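Local coordinates for protein BB_2cx5_001 (Thermus thermophilus, PDB 3RI0) that is a computationally designed scaffold meant to present a grafted linear epitope, probably from HIV, on an aminoacyl-tRNA editing domain-like fold, at residues G58-L63 with T81-L86. The protein carries 6 engineered substitutions. Sequence-based numbering, arbitrary orientation.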
loop_
_atom_site.group_PDB
_atom_site.type_symbol
_atom_site.label_atom_id
_atom_site.label_comp_id
_atom_site.label_asym_id
_atom_site.label_seq_id
_atom_site.Cartn_x
_atom_site.Cartn_y
_atom_site.Cartn_z
ATOM N N GLY A 58 -13.895 12.901 -0.551
ATOM C CA GLY A 58 -13.793 11.714 0.278
ATOM C C GLY A 58 -12.324 11.363 0.488
ATOM O O GLY A 58 -11.463 12.225 0.357
ATOM N N ALA A 59 -12.030 10.110 0.823
ATOM C CA ALA A 59 -10.645 9.683 1.028
ATOM C C ALA A 59 -10.099 8.913 -0.186
ATOM O O ALA A 59 -10.858 8.249 -0.890
ATOM C CB ALA A 59 -10.557 8.824 2.262
ATOM N N TYR A 60 -8.795 9.012 -0.433
ATOM C CA TYR A 60 -8.191 8.297 -1.562
ATOM C C TYR A 60 -6.954 7.501 -1.148
ATOM O O TYR A 60 -6.325 7.790 -0.120
ATOM C CB TYR A 60 -7.803 9.260 -2.682
ATOM C CG TYR A 60 -8.834 10.316 -2.965
ATOM C CD1 TYR A 60 -8.949 11.437 -2.142
ATOM C CD2 TYR A 60 -9.708 10.200 -4.048
ATOM C CE1 TYR A 60 -9.902 12.415 -2.385
ATOM C CE2 TYR A 60 -10.671 11.177 -4.299
ATOM C CZ TYR A 60 -10.757 12.282 -3.460
ATOM O OH TYR A 60 -11.698 13.254 -3.702
ATOM N N LEU A 61 -6.590 6.526 -1.980
ATOM C CA LEU A 61 -5.449 5.668 -1.701
ATOM C C LEU A 61 -4.343 5.843 -2.742
ATOM O O LEU A 61 -4.601 5.834 -3.949
ATOM C CB LEU A 61 -5.904 4.204 -1.683
ATOM C CG LEU A 61 -5.199 3.162 -0.806
ATOM C CD1 LEU A 61 -4.958 1.932 -1.643
ATOM C CD2 LEU A 61 -3.892 3.679 -0.227
ATOM N N PHE A 62 -3.107 5.993 -2.275
ATOM C CA PHE A 62 -1.977 6.141 -3.183
ATOM C C PHE A 62 -0.901 5.102 -2.899
ATOM O O PHE A 62 -0.364 5.026 -1.803
ATOM C CB PHE A 62 -1.394 7.549 -3.085
ATOM C CG PHE A 62 -2.349 8.624 -3.521
ATOM C CD1 PHE A 62 -3.223 9.206 -2.607
ATOM C CD2 PHE A 62 -2.383 9.051 -4.847
ATOM C CE1 PHE A 62 -4.128 10.205 -3.004
ATOM C CE2 PHE A 62 -3.285 10.049 -5.263
ATOM C CZ PHE A 62 -4.153 10.627 -4.334
ATOM N N LEU A 63 -0.599 4.296 -3.910
ATOM C CA LEU A 63 0.401 3.241 -3.793
ATOM C C LEU A 63 1.694 3.791 -4.408
ATOM O O LEU A 63 1.786 3.983 -5.627
ATOM C CB LEU A 63 -0.095 2.007 -4.539
ATOM C CG LEU A 63 -1.536 1.683 -4.136
ATOM C CD1 LEU A 63 -2.098 0.595 -5.026
ATOM C CD2 LEU A 63 -1.576 1.260 -2.674
ATOM N N THR A 81 -9.086 18.020 -5.867
ATOM C CA THR A 81 -9.406 18.730 -4.634
ATOM C C THR A 81 -8.170 18.742 -3.754
ATOM O O THR A 81 -7.264 17.940 -3.958
ATOM C CB THR A 81 -10.556 18.041 -3.866
ATOM O OG1 THR A 81 -11.144 18.974 -2.952
ATOM C CG2 THR A 81 -10.033 16.835 -3.084
ATOM N N ASP A 82 -8.124 19.646 -2.783
ATOM C CA ASP A 82 -6.969 19.701 -1.910
ATOM C C ASP A 82 -6.967 18.442 -1.068
ATOM O O ASP A 82 -8.021 17.919 -0.718
ATOM C CB ASP A 82 -7.002 20.933 -1.006
ATOM C CG ASP A 82 -5.639 21.588 -0.882
ATOM O OD1 ASP A 82 -4.621 20.867 -0.954
ATOM O OD2 ASP A 82 -5.580 22.826 -0.704
ATOM N N LEU A 83 -5.782 17.941 -0.758
ATOM C CA LEU A 83 -5.666 16.741 0.041
ATOM C C LEU A 83 -4.883 17.017 1.294
ATOM O O LEU A 83 -3.847 17.682 1.262
ATOM C CB LEU A 83 -4.936 15.654 -0.735
ATOM C CG LEU A 83 -5.578 15.242 -2.047
ATOM C CD1 LEU A 83 -4.696 14.237 -2.740
ATOM C CD2 LEU A 83 -6.962 14.671 -1.782
ATOM N N LEU A 84 -5.378 16.524 2.415
ATOM C CA LEU A 84 -4.606 16.696 3.608
ATOM C C LEU A 84 -4.387 15.426 4.376
ATOM O O LEU A 84 -5.116 14.434 4.258
ATOM C CB LEU A 84 -5.181 17.783 4.514
ATOM C CG LEU A 84 -4.226 18.991 4.447
ATOM C CD1 LEU A 84 -4.720 20.116 5.344
ATOM C CD2 LEU A 84 -2.808 18.547 4.844
ATOM N N GLU A 85 -3.313 15.486 5.136
ATOM C CA GLU A 85 -2.855 14.426 5.984
ATOM C C GLU A 85 -3.980 13.936 6.887
ATOM O O GLU A 85 -4.783 14.727 7.370
ATOM C CB GLU A 85 -1.703 14.977 6.805
ATOM C CG GLU A 85 -0.974 13.972 7.629
ATOM C CD GLU A 85 0.506 14.192 7.534
ATOM O OE1 GLU A 85 0.946 15.346 7.751
ATOM O OE2 GLU A 85 1.228 13.220 7.227
ATOM N N LEU A 86 -4.040 12.627 7.084
ATOM C CA LEU A 86 -5.052 12.033 7.944
ATOM C C LEU A 86 -4.373 11.601 9.232
ATOM O O LEU A 86 -3.266 11.046 9.199
ATOM C CB LEU A 86 -5.692 10.818 7.276
ATOM C CG LEU A 86 -6.682 11.088 6.140
ATOM C CD1 LEU A 86 -7.128 9.776 5.552
ATOM C CD2 LEU A 86 -7.881 11.885 6.660
#
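Leu83 sets its two methyl groups against two different aromatic rings of strand 59-65, CD2 to Tyr60 and CD1 to Phe62. The setting is the mixed sheet of an aminoacyl-tRNA editing domain fold: Tyr60 and Phe62 belong to a strand hydrogen-bonded to strand 47-54, and after helix 72-79 the chain returns through 81-86, whose short, weakly bonded strand 84-85 pairs with that same strand 47-54. No hydrogen bond joins 58-63 to 81-86 directly, and the contact is made by side chains, chiefly apolar carbon against carbon.

On the tyrosine side, CD2 of Leu83 approaches the ring obliquely, 3.8 Å from CE1 of Tyr60 and equally close to its CD1, with the two side chains crossing at nearly a right angle. Phe62 and Leu83 approach each other from opposite directions, and CZ of Phe62 lies 4.0 Å from CD1 of Leu83. CG of Leu83 stands anti to its carbonyl carbon (chi1 -59°), and with chi2 extended the fork opens toward both rings at once.

One shell further out, Val79 and Ala75 of helix 72-79 touch Tyr60 and Phe62 respectively, and Ala75 also meets Leu83, so the helix packs against the same apolar cluster. Phe62 is further covered by Tyr114, whose ring plane is tilted only about 20° from its own. Thr81 marks the end of the contact nearest the Tyr60 hydroxyl. Its OG1 points away into a weak hydrogen bond with Ser56 OG, being anti to the backbone N (chi1 -160°), and the methyl is what faces the phenol. Tyr60 OH is buried here without any hydrogen-bonding partner in the model, and across the contact it meets the methyl carbon CG2 of Thr81 at 4.0 Å.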